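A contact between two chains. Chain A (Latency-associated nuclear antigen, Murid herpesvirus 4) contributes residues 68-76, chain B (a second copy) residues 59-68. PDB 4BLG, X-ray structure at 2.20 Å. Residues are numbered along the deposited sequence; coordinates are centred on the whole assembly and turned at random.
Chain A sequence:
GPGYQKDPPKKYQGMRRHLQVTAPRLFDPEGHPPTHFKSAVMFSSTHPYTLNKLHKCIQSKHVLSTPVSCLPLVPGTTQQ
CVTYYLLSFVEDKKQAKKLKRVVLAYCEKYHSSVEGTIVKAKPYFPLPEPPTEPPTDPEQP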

ATOM      1  N   VAL A  68       3.432   4.173  -8.934  1.00 23.03           N
ATOM      2  CA  VAL A  68       1.989   4.079  -9.061  1.00 22.22           C
ATOM      3  C   VAL A  68       1.621   2.622  -9.355  1.00 23.40           C
ATOM      4  O   VAL A  68       2.234   1.999 -10.213  1.00 26.70           O
ATOM      5  CB  VAL A  68       1.473   4.971 -10.201  1.00 20.10           C
ATOM      6  CG1 VAL A  68      -0.031   4.862 -10.327  1.00 24.80           C
ATOM      7  CG2 VAL A  68       1.893   6.433  -9.983  1.00 30.72           C
ATOM      8  N   SER A  69       0.640   2.089  -8.630  1.00 23.25           N
ATOM      9  CA  SER A  69       0.053   0.787  -8.958  1.00 21.38           C
ATOM     10  C   SER A  69      -1.479   0.894  -9.061  1.00 33.50           C
ATOM     11  O   SER A  69      -2.025   1.997  -9.163  1.00 26.07           O
ATOM     12  CB  SER A  69       0.458  -0.267  -7.931  1.00 19.57           C
ATOM     13  OG  SER A  69       0.110  -1.564  -8.372  1.00 30.92           O
ATOM     14  N   CYS A  70      -2.160  -0.250  -9.074  1.00 32.63           N
ATOM     15  CA  CYS A  70      -3.617  -0.291  -9.233  1.00 27.77           C
ATOM     16  C   CYS A  70      -4.266  -0.940  -8.025  1.00 30.02           C
ATOM     17  O   CYS A  70      -3.722  -1.882  -7.454  1.00 26.02           O
ATOM     18  CB  CYS A  70      -4.010  -1.117 -10.468  1.00 25.34           C
ATOM     19  SG  CYS A  70      -3.211  -0.638 -12.000  1.00 48.08           S
ATOM     20  N   LEU A  71      -5.442  -0.454  -7.646  1.00 22.34           N
ATOM     21  CA  LEU A  71      -6.244  -1.155  -6.657  1.00 28.79           C
ATOM     22  C   LEU A  71      -7.046  -2.262  -7.344  1.00 34.44           C
ATOM     23  O   LEU A  71      -7.405  -2.149  -8.512  1.00 27.33           O
ATOM     24  CB  LEU A  71      -7.183  -0.200  -5.933  1.00 36.69           C
ATOM     25  CG  LEU A  71      -6.495   0.874  -5.090  1.00 32.76           C
ATOM     26  CD1 LEU A  71      -7.523   1.853  -4.536  1.00 34.23           C
ATOM     27  CD2 LEU A  71      -5.693   0.244  -3.968  1.00 23.40           C
ATOM     28  N   PRO A  72      -7.326  -3.348  -6.623  1.00 30.26           N
ATOM     29  CA  PRO A  72      -8.152  -4.378  -7.255  1.00 28.29           C
ATOM     30  C   PRO A  72      -9.607  -3.937  -7.354  1.00 34.12           C
ATOM     31  O   PRO A  72     -10.091  -3.204  -6.494  1.00 36.21           O
ATOM     32  CB  PRO A  72      -8.023  -5.563  -6.303  1.00 33.22           C
ATOM     33  CG  PRO A  72      -7.735  -4.961  -4.980  1.00 34.62           C
ATOM     34  CD  PRO A  72      -6.968  -3.688  -5.237  1.00 32.50           C
ATOM     35  N   LEU A  73     -10.287  -4.381  -8.401  1.00 42.12           N
ATOM     36  CA  LEU A  73     -11.710  -4.138  -8.554  1.00 45.54           C
ATOM     37  C   LEU A  73     -12.507  -4.885  -7.500  1.00 50.50           C
ATOM     38  O   LEU A  73     -12.155  -6.002  -7.116  1.00 52.35           O
ATOM     39  CB  LEU A  73     -12.166  -4.591  -9.939  1.00 45.38           C
ATOM     40  CG  LEU A  73     -11.638  -3.714 -11.069  1.00 68.89           C
ATOM     41  CD1 LEU A  73     -12.039  -4.299 -12.410  1.00 75.09           C
ATOM     42  CD2 LEU A  73     -12.154  -2.290 -10.911  1.00 55.15           C
ATOM     43  N   VAL A  74     -13.593  -4.266  -7.048  1.00 52.72           N
ATOM     44  CA  VAL A  74     -14.489  -4.893  -6.091  1.00 50.72           C
ATOM     45  C   VAL A  74     -15.624  -5.579  -6.833  1.00 55.45           C
ATOM     46  O   VAL A  74     -16.398  -4.924  -7.533  1.00 62.44           O
ATOM     47  CB  VAL A  74     -15.083  -3.866  -5.126  1.00 52.14           C
ATOM     48  CG1 VAL A  74     -15.981  -4.552  -4.110  1.00 54.47           C
ATOM     49  CG2 VAL A  74     -13.972  -3.094  -4.428  1.00 50.95           C
ATOM     50  N   PRO A  75     -15.729  -6.909  -6.683  1.00 57.02           N
ATOM     51  CA  PRO A  75     -16.769  -7.688  -7.360  1.00 60.71           C
ATOM     52  C   PRO A  75     -18.165  -7.124  -7.134  1.00 69.10           C
ATOM     53  O   PRO A  75     -18.518  -6.805  -5.999  1.00 71.36           O
ATOM     54  CB  PRO A  75     -16.648  -9.066  -6.704  1.00 65.63           C
ATOM     55  CG  PRO A  75     -15.233  -9.148  -6.268  1.00 58.41           C
ATOM     56  CD  PRO A  75     -14.850  -7.759  -5.861  1.00 52.51           C
ATOM     57  N   GLY A  76     -18.942  -7.000  -8.205  1.00 84.94           N
ATOM     58  CA  GLY A  76     -20.331  -6.588  -8.096  1.00102.17           C
ATOM     59  C   GLY A  76     -20.503  -5.129  -7.722  1.00112.78           C
ATOM     60  O   GLY A  76     -21.174  -4.803  -6.741  1.00118.87           O
TER
ATOM     61  N   GLN B  59      -7.111 -14.030  -3.731  1.00 27.50           N
ATOM     62  CA  GLN B  59      -8.241 -13.297  -4.289  1.00 26.96           C
ATOM     63  C   GLN B  59      -9.524 -14.042  -3.955  1.00 34.23           C
ATOM     64  O   GLN B  59      -9.567 -15.272  -4.034  1.00 35.09           O
ATOM     65  CB  GLN B  59      -8.116 -13.178  -5.812  1.00 25.88           C
ATOM     66  CG  GLN B  59      -6.835 -12.532  -6.323  1.00 24.62           C
ATOM     67  CD  GLN B  59      -6.804 -11.017  -6.155  1.00 33.49           C
ATOM     68  OE1 GLN B  59      -7.751 -10.411  -5.659  1.00 29.68           O
ATOM     69  NE2 GLN B  59      -5.703 -10.402  -6.571  1.00 33.99           N
ATOM     70  N   SER B  60     -10.558 -13.305  -3.564  1.00 35.04           N
ATOM     71  CA  SER B  60     -11.890 -13.873  -3.368  1.00 36.63           C
ATOM     72  C   SER B  60     -12.905 -12.744  -3.245  1.00 42.27           C
ATOM     73  O   SER B  60     -12.627 -11.600  -3.628  1.00 34.99           O
ATOM     74  CB  SER B  60     -11.940 -14.734  -2.108  1.00 35.67           C
ATOM     75  OG  SER B  60     -11.837 -13.922  -0.947  1.00 41.75           O
ATOM     76  N   LYS B  61     -14.077 -13.067  -2.706  1.00 42.53           N
ATOM     77  CA  LYS B  61     -15.096 -12.062  -2.434  1.00 49.39           C
ATOM     78  C   LYS B  61     -14.723 -11.216  -1.225  1.00 48.36           C
ATOM     79  O   LYS B  61     -15.148 -10.073  -1.115  1.00 48.52           O
ATOM     80  CB  LYS B  61     -16.443 -12.724  -2.163  1.00 52.88           C
ATOM     81  CG  LYS B  61     -17.092 -13.358  -3.369  1.00 59.70           C
ATOM     82  CD  LYS B  61     -17.307 -12.356  -4.485  1.00 52.82           C
ATOM     83  CE  LYS B  61     -18.262 -12.923  -5.523  1.00 68.80           C
ATOM     84  NZ  LYS B  61     -18.334 -12.091  -6.751  1.00 73.89           N
ATOM     85  N   HIS B  62     -13.933 -11.785  -0.319  1.00 41.44           N
ATOM     86  CA  HIS B  62     -13.658 -11.148   0.962  1.00 35.50           C
ATOM     87  C   HIS B  62     -12.211 -10.699   1.112  1.00 32.67           C
ATOM     88  O   HIS B  62     -11.825 -10.169   2.152  1.00 36.11           O
ATOM     89  CB  HIS B  62     -14.011 -12.104   2.096  1.00 40.16           C
ATOM     90  CG  HIS B  62     -15.469 -12.147   2.414  1.00 51.06           C
ATOM     91  ND1 HIS B  62     -16.422 -12.509   1.489  1.00 65.23           N
ATOM     92  CD2 HIS B  62     -16.140 -11.865   3.556  1.00 70.42           C
ATOM     93  CE1 HIS B  62     -17.617 -12.457   2.047  1.00 75.62           C
ATOM     94  NE2 HIS B  62     -17.473 -12.067   3.301  1.00 83.41           N
ATOM     95  N   VAL B  63     -11.412 -10.913   0.074  1.00 29.80           N
ATOM     96  CA  VAL B  63     -10.006 -10.555   0.106  1.00 27.44           C
ATOM     97  C   VAL B  63      -9.597 -10.157  -1.292  1.00 30.05           C
ATOM     98  O   VAL B  63      -9.695 -10.955  -2.218  1.00 30.55           O
ATOM     99  CB  VAL B  63      -9.106 -11.724   0.538  1.00 40.06           C
ATOM    100  CG1 VAL B  63      -7.705 -11.215   0.843  1.00 38.36           C
ATOM    101  CG2 VAL B  63      -9.686 -12.435   1.738  1.00 56.18           C
ATOM    102  N   LEU B  64      -9.158  -8.911  -1.444  1.00 27.45           N
ATOM    103  CA  LEU B  64      -8.753  -8.406  -2.737  1.00 28.43           C
ATOM    104  C   LEU B  64      -7.295  -7.975  -2.653  1.00 26.33           C
ATOM    105  O   LEU B  64      -6.897  -7.271  -1.725  1.00 32.64           O
ATOM    106  CB  LEU B  64      -9.645  -7.231  -3.143  1.00 27.67           C
ATOM    107  CG  LEU B  64     -11.139  -7.538  -3.081  1.00 33.35           C
ATOM    108  CD1 LEU B  64     -11.965  -6.289  -3.361  1.00 31.75           C
ATOM    109  CD2 LEU B  64     -11.490  -8.636  -4.066  1.00 36.57           C
ATOM    110  N   SER B  65      -6.500  -8.400  -3.621  1.00 28.27           N
ATOM    111  CA  SER B  65      -5.076  -8.121  -3.592  1.00 32.48           C
ATOM    112  C   SER B  65      -4.628  -7.323  -4.803  1.00 29.33           C
ATOM    113  O   SER B  65      -5.011  -7.606  -5.948  1.00 24.13           O
ATOM    114  CB  SER B  65      -4.269  -9.419  -3.495  1.00 28.21           C
ATOM    115  OG  SER B  65      -4.494 -10.074  -2.255  1.00 31.67           O
ATOM    116  N   THR B  66      -3.804  -6.319  -4.529  1.00 24.87           N
ATOM    117  CA  THR B  66      -3.176  -5.526  -5.569  1.00 27.03           C
ATOM    118  C   THR B  66      -2.234  -6.391  -6.393  1.00 24.88           C
ATOM    119  O   THR B  66      -1.877  -7.506  -5.988  1.00 27.61           O
ATOM    120  CB  THR B  66      -2.293  -4.409  -4.970  1.00 23.05           C
ATOM    121  OG1 THR B  66      -1.168  -5.000  -4.301  1.00 26.40           O
ATOM    122  CG2 THR B  66      -3.061  -3.547  -3.994  1.00 26.84           C
ATOM    123  N   PRO B  67      -1.804  -5.866  -7.546  1.00 24.36           N
ATOM    124  CA  PRO B  67      -0.635  -6.415  -8.227  1.00 19.16           C
ATOM    125  C   PRO B  67       0.606  -6.183  -7.380  1.00 22.67           C
ATOM    126  O   PRO B  67       0.553  -5.437  -6.393  1.00 21.14           O
ATOM    127  CB  PRO B  67      -0.547  -5.583  -9.510  1.00 27.82           C
ATOM    128  CG  PRO B  67      -1.914  -5.006  -9.698  1.00 29.29           C
ATOM    129  CD  PRO B  67      -2.447  -4.792  -8.320  1.00 29.92           C
ATOM    130  N   VAL B  68       1.711  -6.813  -7.768  1.00 25.49           N
ATOM    131  CA  VAL B  68       2.975  -6.624  -7.082  1.00 20.41           C
ATOM    132  C   VAL B  68       3.598  -5.316  -7.552  1.00 22.60           C
ATOM    133  O   VAL B  68       3.658  -5.052  -8.745  1.00 25.97           O
ATOM    134  CB  VAL B  68       3.947  -7.760  -7.381  1.00 18.21           C
ATOM    135  CG1 VAL B  68       5.291  -7.508  -6.710  1.00 26.55           C
ATOM    136  CG2 VAL B  68       3.359  -9.101  -6.936  1.00 29.72           C
TER
HETATM  137  O   HOH W   1       0.399  -2.803  -5.936  1.00 32.38           O

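What carries most of the contact? Apolar packing centred on Leu B64, whose CA-to-CB bond points toward chain A. Its CB lies 3.5 Å from Pro A72 CG, its CD1 3.9 Å from Val A74 CG2, and its CD2 3.9 Å from Pro A75 CD. With chi1 m and chi2 t, Leu B64 packs against Pro A72, Val A74 and Pro A75. The stretches bury 460 Å² together, with Leu B64, Pro A72 and Pro A75 contributing most.

Why do prolines suit these places? No direct hydrogen bond joins the stretches, and a proline nitrogen has no proton to leave unsatisfied. The CA-to-CB bonds of Pro A72 and Pro A75 point toward chain B, and both residues offer compact apolar rings. Pro B67 packs against Cys A70, its CD 3.3 Å from Cys A70 O and its CG 4.5 Å from Cys A70 CB.

Where do polar groups join the two chains? Water 1 bridges them, lying 2.7 Å from Ser A69 OG and donating a hydrogen bond to Pro B67 O, also at 2.7 Å. Thr B66 OG1 donates to Pro B67 O at 2.7 Å, within its own chain.

What does the lysine add? The end of Lys B61 comes nearer than its sideways CA-to-CB bond suggests, bringing NZ within 3.5 Å of Pro A75 CB.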